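Local coordinates for protein voltage-sensor containing phosphatase (PDB 3V0D) that probably dephosphorylates membrane phosphoinositides under voltage control, through a PTEN-like module of a tyrosine-phosphatase-type domain and a C2 domain, at residues V234-C237 against G242-C245; V97-D102 against A267-V272; R16-D21 against S56-T61. The protein carries 1 engineered substitution. All coordinates share one frame; numbering follows the deposited sequence. Where two conformers were deposited one is given.

Interaction 1: V234-C237 against G242-C245; sequences VLLC and GYNC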
ATOM      1  N   VAL A 234     -17.247   5.015   6.909  1.00 16.39           N
ATOM      2  CA  VAL A 234     -18.074   6.194   6.695  1.00 17.49           C
ATOM      3  C   VAL A 234     -19.295   5.902   5.817  1.00 16.74           C
ATOM      4  O   VAL A 234     -20.224   6.703   5.817  1.00 18.13           O
ATOM      5  CB  VAL A 234     -17.293   7.442   6.220  1.00 17.84           C
ATOM      6  CG1 VAL A 234     -16.218   7.814   7.245  1.00 19.22           C
ATOM      7  CG2 VAL A 234     -16.677   7.214   4.863  1.00 18.99           C
ATOM      8  N   LEU A 235     -19.322   4.778   5.093  1.00 16.11           N
ATOM      9  CA  LEU A 235     -20.521   4.382   4.335  1.00 15.81           C
ATOM     10  C   LEU A 235     -20.471   2.881   4.098  1.00 15.37           C
ATOM     11  O   LEU A 235     -19.384   2.314   3.851  1.00 15.80           O
ATOM     12  CB  LEU A 235     -20.604   5.098   2.982  1.00 16.65           C
ATOM     13  CG  LEU A 235     -21.941   4.989   2.251  1.00 17.20           C
ATOM     14  CD1 LEU A 235     -23.054   5.705   3.018  1.00 19.16           C
ATOM     15  CD2 LEU A 235     -21.843   5.523   0.848  1.00 19.18           C
ATOM     16  N   LEU A 236     -21.640   2.255   4.154  1.00 15.40           N
ATOM     17  CA  LEU A 236     -21.801   0.871   3.755  1.00 15.46           C
ATOM     18  C   LEU A 236     -22.989   0.802   2.800  1.00 15.23           C
ATOM     19  O   LEU A 236     -24.085   1.316   3.104  1.00 16.10           O
ATOM     20  CB  LEU A 236     -22.044  -0.019   4.969  1.00 16.67           C
ATOM     21  CG  LEU A 236     -22.187  -1.517   4.676  1.00 17.63           C
ATOM     22  CD1 LEU A 236     -20.942  -2.121   4.004  1.00 18.88           C
ATOM     23  CD2 LEU A 236     -22.511  -2.252   5.980  1.00 20.71           C
ATOM     24  N   CYS A 237     -22.775   0.162   1.650  1.00 15.10           N
ATOM     25  CA  CYS A 237     -23.815  -0.057   0.644  1.00 15.42           C
ATOM     26  C   CYS A 237     -23.987  -1.553   0.439  1.00 15.14           C
ATOM     27  O   CYS A 237     -23.006  -2.260   0.250  1.00 16.42           O
ATOM     28  CB  CYS A 237     -23.407   0.537  -0.700  1.00 16.22           C
ATOM     29  SG  CYS A 237     -23.042   2.323  -0.650  1.00 17.29           S
ATOM     30  N   GLY A 242     -30.549  -2.610  -1.693  1.00 17.17           N
ATOM     31  CA  GLY A 242     -30.717  -1.166  -1.832  1.00 17.55           C
ATOM     32  C   GLY A 242     -30.393  -0.407  -0.559  1.00 16.80           C
ATOM     33  O   GLY A 242     -30.868   0.690  -0.369  1.00 18.02           O
ATOM     34  N   TYR A 243     -29.516  -0.964   0.281  1.00 16.32           N
ATOM     35  CA  TYR A 243     -29.100  -0.291   1.510  1.00 15.69           C
ATOM     36  C   TYR A 243     -28.076   0.773   1.112  1.00 15.88           C
ATOM     37  O   TYR A 243     -26.968   0.451   0.651  1.00 16.01           O
ATOM     38  CB  TYR A 243     -28.510  -1.370   2.399  1.00 16.38           C
ATOM     39  CG  TYR A 243     -28.002  -1.024   3.780  1.00 16.37           C
ATOM     40  CD1 TYR A 243     -26.864  -0.226   3.972  1.00 16.47           C
ATOM     41  CD2 TYR A 243     -28.562  -1.619   4.891  1.00 19.57           C
ATOM     42  CE1 TYR A 243     -26.342  -0.002   5.250  1.00 17.81           C
ATOM     43  CE2 TYR A 243     -28.058  -1.399   6.153  1.00 20.58           C
ATOM     44  CZ  TYR A 243     -26.939  -0.600   6.327  1.00 19.72           C
ATOM     45  OH  TYR A 243     -26.463  -0.404   7.611  1.00 22.21           O
ATOM     46  N   ASN A 244     -28.478   2.043   1.233  1.00 15.99           N
ATOM     47  CA  ASN A 244     -27.692   3.190   0.756  1.00 16.83           C
ATOM     48  C   ASN A 244     -27.298   3.091  -0.716  1.00 16.76           C
ATOM     49  O   ASN A 244     -26.265   3.643  -1.112  1.00 17.33           O
ATOM     50  CB  ASN A 244     -26.434   3.438   1.603  1.00 16.98           C
ATOM     51  CG  ASN A 244     -26.733   3.926   2.981  1.00 17.25           C
ATOM     52  OD1 ASN A 244     -27.626   4.770   3.190  1.00 18.40           O
ATOM     53  ND2 ASN A 244     -25.962   3.434   3.947  1.00 17.81           N
ATOM     54  N   CYS A 245     -28.129   2.471  -1.562  1.00 16.91           N
ATOM     55  CA  CYS A 245     -27.746   2.350  -2.965  1.00 17.44           C
ATOM     56  C   CYS A 245     -28.928   1.875  -3.796  1.00 17.14           C
ATOM     57  O   CYS A 245     -29.991   1.563  -3.272  1.00 18.34           O
ATOM     58  CB  CYS A 245     -26.542   1.384  -3.137  1.00 17.39           C
ATOM     59  SG  CYS A 245     -26.935  -0.315  -2.736  1.00 17.64           S
TER
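Tyr-243 meets the Leu-236 carbonyl just after the chain leaves strand 232-238 and bends back through Gly-242, whose positive phi suits a residue without a side chain. A trans first torsion (chi1 -179°) swings the Tyr-243 ring alongside Leu-236; CD1, at the ring edge, is 3.3 Å from Leu-236 O in the ring plane, and Lys-238 makes a cation-pi contact with the same ring. The backbone of Tyr-243 joins in as well: its O receives a CA-H...O contact from Cys-237 CA at 3.2 Å.

Gly-242 to Cys-245 form a type II beta turn, closed by a weak Cys-245 N to Gly-242 O bond, within the link between strands 232-238 and 245-250. These are edge strands of the two sheets of the C2 beta-sandwich, so the turn sits where the chain crosses from one sheet to the other.

Asn-244 takes the left-handed third position of the turn, which asparagine tolerates well. Its ND2 donates to Leu-236 O at 3.0 Å, nearly straight (171°), with the acceptor almost in the amide plane; OD1 accepts from Asn-262 ND2, so both ends of the amide are used and its flip is fixed. Leu-235 CD1 packs 3.8 Å from Asn-244 ND2. Next, Cys-245 CB rests 4.1 Å from Cys-237 CB in a buried setting, yet Cys-237 SG and Cys-245 SG stand 5.1 Å apart, too far for a disulfide.

Interaction 2: V97-D102 against A267-V272; sequences VPTLVD and AGDIKV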
ATOM      1  N   VAL A  97      -1.637   1.013   2.733  1.00 14.15           N
ATOM      2  CA  VAL A  97      -0.767   2.140   2.408  1.00 14.63           C
ATOM      3  C   VAL A  97      -0.766   3.144   3.535  1.00 14.37           C
ATOM      4  O   VAL A  97      -1.731   3.249   4.295  1.00 15.10           O
ATOM      5  CB  VAL A  97      -1.189   2.844   1.074  1.00 14.46           C
ATOM      6  CG1 VAL A  97      -0.914   1.934  -0.120  1.00 17.21           C
ATOM      7  CG2 VAL A  97      -2.629   3.319   1.120  1.00 16.82           C
ATOM      8  N   PRO A  98       0.303   3.952   3.622  1.00 14.68           N
ATOM      9  CA  PRO A  98       0.274   5.116   4.513  1.00 14.98           C
ATOM     10  C   PRO A  98      -0.656   6.184   3.921  1.00 15.16           C
ATOM     11  O   PRO A  98      -0.859   6.248   2.707  1.00 16.21           O
ATOM     12  CB  PRO A  98       1.722   5.616   4.444  1.00 16.06           C
ATOM     13  CG  PRO A  98       2.155   5.290   3.044  1.00 15.93           C
ATOM     14  CD  PRO A  98       1.518   3.926   2.774  1.00 15.13           C
ATOM     15  N   THR A  99      -1.140   7.070   4.781  1.00 15.52           N
ATOM     16  CA  THR A  99      -1.750   8.280   4.251  1.00 15.97           C
ATOM     17  C   THR A  99      -0.669   9.097   3.529  1.00 14.88           C
ATOM     18  O   THR A  99       0.526   8.984   3.848  1.00 14.43           O
ATOM     19  CB  THR A  99      -2.411   9.129   5.338  1.00 17.11           C
ATOM     20  OG1 THR A  99      -1.393   9.594   6.237  1.00 16.97           O
ATOM     21  CG2 THR A  99      -3.512   8.371   6.059  1.00 19.53           C
ATOM     22  N   LEU A 100      -1.080   9.956   2.596  1.00 15.28           N
ATOM     23  CA  LEU A 100      -0.090  10.825   1.955  1.00 14.94           C
ATOM     24  C   LEU A 100       0.534  11.765   2.956  1.00 14.72           C
ATOM     25  O   LEU A 100       1.744  12.007   2.884  1.00 14.67           O
ATOM     26  CB  LEU A 100      -0.639  11.559   0.727  1.00 17.08           C
ATOM     27  CG  LEU A 100      -0.940  10.681  -0.493  1.00 16.98           C
ATOM     28  CD1 LEU A 100      -1.448  11.564  -1.624  1.00 19.10           C
ATOM     29  CD2 LEU A 100       0.270   9.876  -0.952  1.00 18.37           C
ATOM     30  N   VAL A 101      -0.247  12.266   3.918  1.00 14.48           N
ATOM     31  CA  VAL A 101       0.342  13.081   4.978  1.00 15.47           C
ATOM     32  C   VAL A 101       1.448  12.304   5.682  1.00 14.23           C
ATOM     33  O   VAL A 101       2.550  12.827   5.918  1.00 15.14           O
ATOM     34  CB  VAL A 101      -0.737  13.558   5.949  1.00 16.08           C
ATOM     35  CG1 VAL A 101      -0.131  14.080   7.246  1.00 19.28           C
ATOM     36  CG2 VAL A 101      -1.593  14.617   5.291  1.00 17.98           C
ATOM     37  N   ASP A 102       1.176  11.058   6.073  1.00 14.45           N
ATOM     38  CA  ASP A 102       2.189  10.274   6.763  1.00 14.77           C
ATOM     39  C   ASP A 102       3.383   9.943   5.889  1.00 13.83           C
ATOM     40  O   ASP A 102       4.519   9.911   6.363  1.00 14.41           O
ATOM     41  CB  ASP A 102       1.618   8.979   7.320  1.00 16.66           C
ATOM     42  CG  ASP A 102       0.742   9.184   8.554  1.00 20.85           C
ATOM     43  OD1 ASP A 102       0.584  10.317   9.000  1.00 24.60           O
ATOM     44  OD2 ASP A 102       0.211   8.188   9.073  1.00 23.81           O
ATOM     45  N   ALA A 267     -12.514  13.318   2.046  1.00 18.01           N
ATOM     46  CA  ALA A 267     -11.304  14.072   1.747  1.00 18.52           C
ATOM     47  C   ALA A 267     -10.119  13.222   2.182  1.00 18.93           C
ATOM     48  O   ALA A 267     -10.191  12.498   3.178  1.00 21.45           O
ATOM     49  CB  ALA A 267     -11.315  15.405   2.496  1.00 21.15           C
ATOM     50  N   GLY A 268      -9.054  13.278   1.407  1.00 17.78           N
ATOM     51  CA  GLY A 268      -7.831  12.578   1.769  1.00 17.21           C
ATOM     52  C   GLY A 268      -7.790  11.154   1.241  1.00 16.29           C
ATOM     53  O   GLY A 268      -8.259  10.865   0.142  1.00 16.17           O
ATOM     54  N   ASP A 269      -7.194  10.265   2.018  1.00 15.64           N
ATOM     55  CA  ASP A 269      -6.973   8.884   1.570  1.00 15.42           C
ATOM     56  C   ASP A 269      -8.203   8.058   1.917  1.00 15.70           C
ATOM     57  O   ASP A 269      -8.624   8.001   3.079  1.00 17.75           O
ATOM     58  CB  ASP A 269      -5.703   8.362   2.201  1.00 16.38           C
ATOM     59  CG  ASP A 269      -4.501   9.148   1.738  1.00 17.17           C
ATOM     60  OD1 ASP A 269      -3.960   9.918   2.544  1.00 19.70           O
ATOM     61  OD2 ASP A 269      -4.211   9.078   0.525  1.00 18.37           O
ATOM     62  N   ILE A 270      -8.794   7.453   0.898  1.00 14.62           N
ATOM     63  CA  ILE A 270     -10.038   6.714   1.024  1.00 14.56           C
ATOM     64  C   ILE A 270      -9.764   5.272   0.643  1.00 14.47           C
ATOM     65  O   ILE A 270      -9.112   5.004  -0.379  1.00 14.92           O
ATOM     66  CB  ILE A 270     -11.120   7.335   0.106  1.00 15.38           C
ATOM     67  CG1 ILE A 270     -11.328   8.837   0.415  1.00 17.34           C
ATOM     68  CG2 ILE A 270     -12.437   6.569   0.181  1.00 16.03           C
ATOM     69  CD1 ILE A 270     -11.777   9.136   1.823  1.00 19.48           C
ATOM     70  N   LYS A 271     -10.271   4.352   1.449  1.00 14.17           N
ATOM     71  CA  LYS A 271     -10.168   2.924   1.188  1.00 14.30           C
ATOM     72  C   LYS A 271     -11.563   2.403   0.889  1.00 14.20           C
ATOM     73  O   LYS A 271     -12.515   2.703   1.621  1.00 14.81           O
ATOM     74  CB  LYS A 271      -9.612   2.248   2.433  1.00 15.45           C
ATOM     75  CG  LYS A 271      -9.389   0.768   2.316  1.00 16.27           C
ATOM     76  CD  LYS A 271      -8.975   0.170   3.677  1.00 16.78           C
ATOM     77  CE  LYS A 271      -8.617  -1.269   3.580  1.00 17.17           C
ATOM     78  NZ  LYS A 271      -8.226  -1.774   4.889  1.00 18.01           N
ATOM     79  N   VAL A 272     -11.689   1.621  -0.171  1.00 13.94           N
ATOM     80  CA  VAL A 272     -12.978   1.093  -0.599  1.00 14.40           C
ATOM     81  C   VAL A 272     -12.839  -0.415  -0.642  1.00 13.74           C
ATOM     82  O   VAL A 272     -11.953  -0.948  -1.330  1.00 14.72           O
ATOM     83  CB  VAL A 272     -13.368   1.644  -1.979  1.00 15.05           C
ATOM     84  CG1 VAL A 272     -14.750   1.173  -2.357  1.00 16.80           C
ATOM     85  CG2 VAL A 272     -13.305   3.178  -1.977  1.00 16.57           C
TER
HETATM   86  O   HOH W   1      -3.200  12.382   3.373  1.00 20.57           O
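Thr-99 and Asp-269 bring the two backbones to their nearest approach, with Thr-99 CA and Asp-269 CA 5.9 Å apart. The meeting is end against end: 97-102 runs from an extended loop into the first turn of helix 100-115, while 267-272 enters strand 269-276 by way of Gly-268. Past Asp-269 the strand leads away from the helix, which confines the direct contact to Thr-99, Leu-100 and one aspartate.

The CA-CB bond of Asp-269 points toward the helix start, and its carboxylate ends where the first turn has backbone N-H groups not used by the helix itself. OD1 accepts from Leu-100 N at 2.9 Å with an angle of 158° at the hydrogen; the donor comes from above the carboxylate plane, 43° out of it. A water extends this grip, donating to Asp-269 OD1 at 2.7 Å and accepting from Val-101 N at 3.0 Å. OD2 is held by Tyr-181 of helix 176-191 and by Asn-295 of strand 290-295, which together fix the rotation of the group. Leu-100 CG lies 3.8 Å from Asp-269 OD2, and the leucine also packs on Tyr-181 and Leu-196.

Thr-99 is the N-cap. Its chi1 of 64° sets OG1 between backbone N and carbonyl carbon, facing the helix, where it accepts from Asp-102 N at 3.0 Å; a short hydroxyl side chain suits this role. Thr-99 CB meanwhile lies 3.3 Å from Asp-269 OD1. The positive end of the helix would probably stabilise the aspartate's charge. Thr-99 caps the helix from within the phosphatase domain, and Asp-269 of the C2 domain accepts a further N-H of the first turn, across the interdomain interface of a PTEN-like phosphatase.

Interaction 3: R16-D21 against S56-T61; sequences RRYRKD and SRFFKT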
ATOM      1  N   ARG A  16      17.498 -11.847   0.443  0.67 41.11           N
ATOM      2  CA  ARG A  16      16.910 -11.401   1.700  0.67 40.54           C
ATOM      3  C   ARG A  16      17.824 -11.624   2.901  0.67 39.76           C
ATOM      4  O   ARG A  16      17.528 -11.136   3.985  0.67 39.37           O
ATOM      5  CB  ARG A  16      15.564 -12.090   1.951  0.67 40.87           C
ATOM      6  CG  ARG A  16      14.473 -11.742   0.954  0.67 42.09           C
ATOM      7  CD  ARG A  16      13.099 -12.068   1.519  0.67 44.71           C
ATOM      8  NE  ARG A  16      12.153 -12.462   0.476  0.67 46.75           N
ATOM      9  CZ  ARG A  16      11.370 -11.626  -0.203  0.67 47.33           C
ATOM     10  NH1 ARG A  16      11.404 -10.320   0.038  0.67 47.37           N
ATOM     11  NH2 ARG A  16      10.544 -12.100  -1.131  0.67 47.61           N
ATOM     12  N   ARG A  17      18.930 -12.349   2.710  1.00 39.17           N
ATOM     13  CA  ARG A  17      19.734 -12.825   3.843  1.00 38.31           C
ATOM     14  C   ARG A  17      21.124 -12.189   3.989  1.00 37.17           C
ATOM     15  O   ARG A  17      21.943 -12.237   3.059  1.00 37.99           O
ATOM     16  CB  ARG A  17      19.864 -14.347   3.778  1.00 38.80           C
ATOM     17  CG  ARG A  17      20.093 -14.984   5.114  1.00 39.42           C
ATOM     18  CD  ARG A  17      18.789 -15.445   5.737  1.00 39.74           C
ATOM     19  NE  ARG A  17      18.897 -15.415   7.186  1.00 38.40           N
ATOM     20  CZ  ARG A  17      17.876 -15.230   8.014  1.00 35.13           C
ATOM     21  NH1 ARG A  17      16.641 -15.047   7.545  1.00 35.85           N
ATOM     22  NH2 ARG A  17      18.102 -15.202   9.316  1.00 36.25           N
ATOM     23  N   TYR A  18      21.382 -11.615   5.167  1.00 34.98           N
ATOM     24  CA  TYR A  18      22.704 -11.127   5.560  1.00 33.17           C
ATOM     25  C   TYR A  18      23.363 -12.185   6.459  1.00 33.85           C
ATOM     26  O   TYR A  18      22.941 -12.399   7.594  1.00 32.18           O
ATOM     27  CB  TYR A  18      22.595  -9.770   6.291  1.00 32.38           C
ATOM     28  CG  TYR A  18      23.928  -9.127   6.621  1.00 30.25           C
ATOM     29  CD1 TYR A  18      24.478  -8.146   5.791  1.00 30.46           C
ATOM     30  CD2 TYR A  18      24.676  -9.545   7.734  1.00 31.22           C
ATOM     31  CE1 TYR A  18      25.720  -7.572   6.074  1.00 32.24           C
ATOM     32  CE2 TYR A  18      25.914  -8.977   8.023  1.00 32.49           C
ATOM     33  CZ  TYR A  18      26.432  -7.990   7.191  1.00 33.19           C
ATOM     34  OH  TYR A  18      27.658  -7.430   7.492  1.00 36.11           O
ATOM     35  N   ARG A  19      24.383 -12.861   5.931  1.00 35.15           N
ATOM     36  CA  ARG A  19      25.070 -13.934   6.659  1.00 37.63           C
ATOM     37  C   ARG A  19      26.558 -13.642   6.650  1.00 38.40           C
ATOM     38  O   ARG A  19      27.300 -14.148   5.791  1.00 39.45           O
ATOM     39  CB  ARG A  19      24.810 -15.296   6.016  1.00 38.25           C
ATOM     40  CG  ARG A  19      23.387 -15.818   6.094  1.00 41.27           C
ATOM     41  CD  ARG A  19      23.305 -17.229   5.489  1.00 45.98           C
ATOM     42  NE  ARG A  19      21.931 -17.669   5.225  1.00 49.87           N
ATOM     43  CZ  ARG A  19      21.205 -18.448   6.029  1.00 51.70           C
ATOM     44  NH1 ARG A  19      19.964 -18.785   5.686  1.00 52.41           N
ATOM     45  NH2 ARG A  19      21.706 -18.900   7.174  1.00 52.98           N
ATOM     46  N   LYS A  20      26.992 -12.839   7.614  1.00 38.97           N
ATOM     47  CA  LYS A  20      28.322 -12.249   7.611  1.00 39.56           C
ATOM     48  C   LYS A  20      28.693 -11.757   9.006  1.00 39.03           C
ATOM     49  O   LYS A  20      27.831 -11.297   9.760  1.00 38.61           O
ATOM     50  CB  LYS A  20      28.355 -11.082   6.614  1.00 40.19           C
ATOM     51  CG  LYS A  20      29.736 -10.648   6.151  1.00 42.53           C
ATOM     52  CD  LYS A  20      29.682 -10.030   4.755  1.00 45.57           C
ATOM     53  CE  LYS A  20      29.193  -8.586   4.770  1.00 46.90           C
ATOM     54  NZ  LYS A  20      29.085  -8.035   3.385  1.00 48.25           N
ATOM     55  N   ASP A  21      29.977 -11.876   9.343  1.00 38.58           N
ATOM     56  CA  ASP A  21      30.547 -11.308  10.571  1.00 37.99           C
ATOM     57  C   ASP A  21      29.789 -11.687  11.843  1.00 36.98           C
ATOM     58  O   ASP A  21      29.646 -10.872  12.753  1.00 37.07           O
ATOM     59  CB  ASP A  21      30.671  -9.784  10.449  1.00 38.66           C
ATOM     60  CG  ASP A  21      31.462  -9.361   9.228  1.00 40.18           C
ATOM     61  OD1 ASP A  21      31.028  -8.409   8.544  1.00 41.44           O
ATOM     62  OD2 ASP A  21      32.510  -9.992   8.942  1.00 42.44           O
ATOM     63  N   SER A  56      19.440  -5.193  17.030  1.00 20.77           N
ATOM     64  CA  SER A  56      19.978  -4.015  17.700  1.00 21.60           C
ATOM     65  C   SER A  56      21.507  -4.088  17.800  1.00 21.89           C
ATOM     66  O   SER A  56      22.194  -3.083  17.575  1.00 21.80           O
ATOM     67  CB  SER A  56      19.307  -3.741  19.025  0.69 23.23           C
ATOM     68  OG  SER A  56      19.462  -4.859  19.851  0.69 23.43           O
ATOM     69  N   ARG A  57      22.044  -5.279  18.079  1.00 22.33           N
ATOM     70  CA  ARG A  57      23.495  -5.487  18.041  1.00 23.36           C
ATOM     71  C   ARG A  57      24.093  -5.149  16.673  1.00 22.95           C
ATOM     72  O   ARG A  57      25.151  -4.537  16.586  1.00 23.48           O
ATOM     73  CB  ARG A  57      23.850  -6.928  18.456  1.00 23.79           C
ATOM     74  CG  ARG A  57      25.346  -7.199  18.620  1.00 26.17           C
ATOM     75  CD  ARG A  57      25.611  -8.582  19.193  1.00 28.47           C
ATOM     76  NE  ARG A  57      25.374  -9.676  18.250  1.00 29.41           N
ATOM     77  CZ  ARG A  57      26.278 -10.131  17.381  1.00 29.70           C
ATOM     78  NH1 ARG A  57      25.978 -11.151  16.579  1.00 31.33           N
ATOM     79  NH2 ARG A  57      27.486  -9.573  17.310  1.00 31.73           N
ATOM     80  N   PHE A  58      23.417  -5.566  15.601  1.00 21.87           N
ATOM     81  CA  PHE A  58      23.870  -5.264  14.256  1.00 21.85           C
ATOM     82  C   PHE A  58      24.056  -3.763  14.053  1.00 21.71           C
ATOM     83  O   PHE A  58      25.097  -3.312  13.577  1.00 22.44           O
ATOM     84  CB  PHE A  58      22.864  -5.832  13.239  1.00 21.71           C
ATOM     85  CG  PHE A  58      23.210  -5.546  11.793  1.00 22.30           C
ATOM     86  CD1 PHE A  58      23.932  -6.477  11.041  1.00 25.92           C
ATOM     87  CD2 PHE A  58      22.837  -4.336  11.184  1.00 21.92           C
ATOM     88  CE1 PHE A  58      24.254  -6.211   9.712  1.00 27.33           C
ATOM     89  CE2 PHE A  58      23.175  -4.057   9.856  1.00 23.61           C
ATOM     90  CZ  PHE A  58      23.885  -4.997   9.116  1.00 26.80           C
ATOM     91  N   PHE A  59      23.030  -2.991  14.387  1.00 20.75           N
ATOM     92  CA  PHE A  59      23.096  -1.548  14.155  1.00 20.83           C
ATOM     93  C   PHE A  59      24.105  -0.827  15.028  1.00 21.55           C
ATOM     94  O   PHE A  59      24.843   0.034  14.551  1.00 22.23           O
ATOM     95  CB  PHE A  59      21.692  -0.940  14.211  1.00 19.79           C
ATOM     96  CG  PHE A  59      20.929  -1.250  12.970  1.00 18.84           C
ATOM     97  CD1 PHE A  59      21.210  -0.537  11.801  1.00 19.87           C
ATOM     98  CD2 PHE A  59      19.999  -2.285  12.929  1.00 19.06           C
ATOM     99  CE1 PHE A  59      20.591  -0.856  10.614  1.00 19.75           C
ATOM    100  CE2 PHE A  59      19.373  -2.611  11.741  1.00 18.40           C
ATOM    101  CZ  PHE A  59      19.667  -1.890  10.574  1.00 19.52           C
ATOM    102  N   LYS A  60      24.170  -1.218  16.292  1.00 22.61           N
ATOM    103  CA  LYS A  60      25.136  -0.617  17.201  1.00 24.40           C
ATOM    104  C   LYS A  60      26.577  -0.935  16.793  1.00 24.71           C
ATOM    105  O   LYS A  60      27.483  -0.116  17.012  1.00 26.80           O
ATOM    106  CB  LYS A  60      24.866  -1.093  18.617  1.00 24.68           C
ATOM    107  CG  LYS A  60      23.592  -0.507  19.170  1.00 28.07           C
ATOM    108  CD  LYS A  60      23.338  -0.990  20.567  1.00 30.73           C
ATOM    109  CE  LYS A  60      21.938  -0.638  21.023  1.00 32.92           C
ATOM    110  NZ  LYS A  60      21.457  -1.663  22.008  1.00 34.76           N
ATOM    111  N   THR A  61      26.787  -2.109  16.199  1.00 25.17           N
ATOM    112  CA  THR A  61      28.117  -2.571  15.784  1.00 26.74           C
ATOM    113  C   THR A  61      28.541  -1.987  14.443  1.00 26.45           C
ATOM    114  O   THR A  61      29.670  -1.509  14.296  1.00 27.48           O
ATOM    115  CB  THR A  61      28.161  -4.126  15.690  1.00 27.18           C
ATOM    116  OG1 THR A  61      27.841  -4.678  16.969  1.00 29.86           O
ATOM    117  CG2 THR A  61      29.557  -4.638  15.245  1.00 29.28           C
TER
HETATM  118  O   HOH W   2      29.060 -10.952  15.469  1.00 51.00           O
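The N-terminal beta-hairpin of the phosphatase domain, strands 17-20 and 23-25, lies over helix 52-62, and a T-shaped aromatic pair, Tyr-18 with Phe-58, joins the two. Phe-58 presents its edge to a face of Tyr-18: Phe-58 CE1 stands 3.6 Å from Tyr-18 CE2, displaced from the ring centre toward the rim. The planes are turned by 86° and the ring centroids are 5.1 Å apart. Both first torsions are near 180° (-175° in Tyr-18, 178° in Phe-58), which extends each ring from its backbone into the interface between strand and helix. Large flat side chains suit this distance, as they can span it.

A second link is made through water at the hairpin turn, where Asp-21 has left-handed backbone angles. The water donates to Asp-21 O at 2.8 Å and accepts from Arg-57 NH2 at 2.8 Å, lying in the guanidinium plane at its edge. A salt bridge from Arg-57 NH1 to Glu-54, one turn earlier in the helix, helps to orient that group.

Phe-58 also packs edge-to-face with Phe-23 and touches Leu-25, Leu-27 and Tyr-29, so its ring lies among side chains of strands 23-25 and 27-29 on this face of helix 52-62.

How the interactions relate
Interaction 3 comes first along the chain and closes before the other two open; interaction 1 is nested within the long loop that interaction 2 closes. Interaction 3 lies in the phosphatase domain and interaction 1 in the C2 domain, on opposite sides of the chain's centre, with their own centres about 51 Å apart. Interaction 2 bridges the two domains, its centre about 21 Å from that of interaction 1 and 34 Å from that of interaction 3. Interactions 1 and 2 share a four-stranded antiparallel sheet, in which strand 223-229 separates 232-238 from 269-276. Interactions 1 and 3 are thus contacts within one domain each, while interaction 2 crosses between the domains and probably contributes to how they are held together.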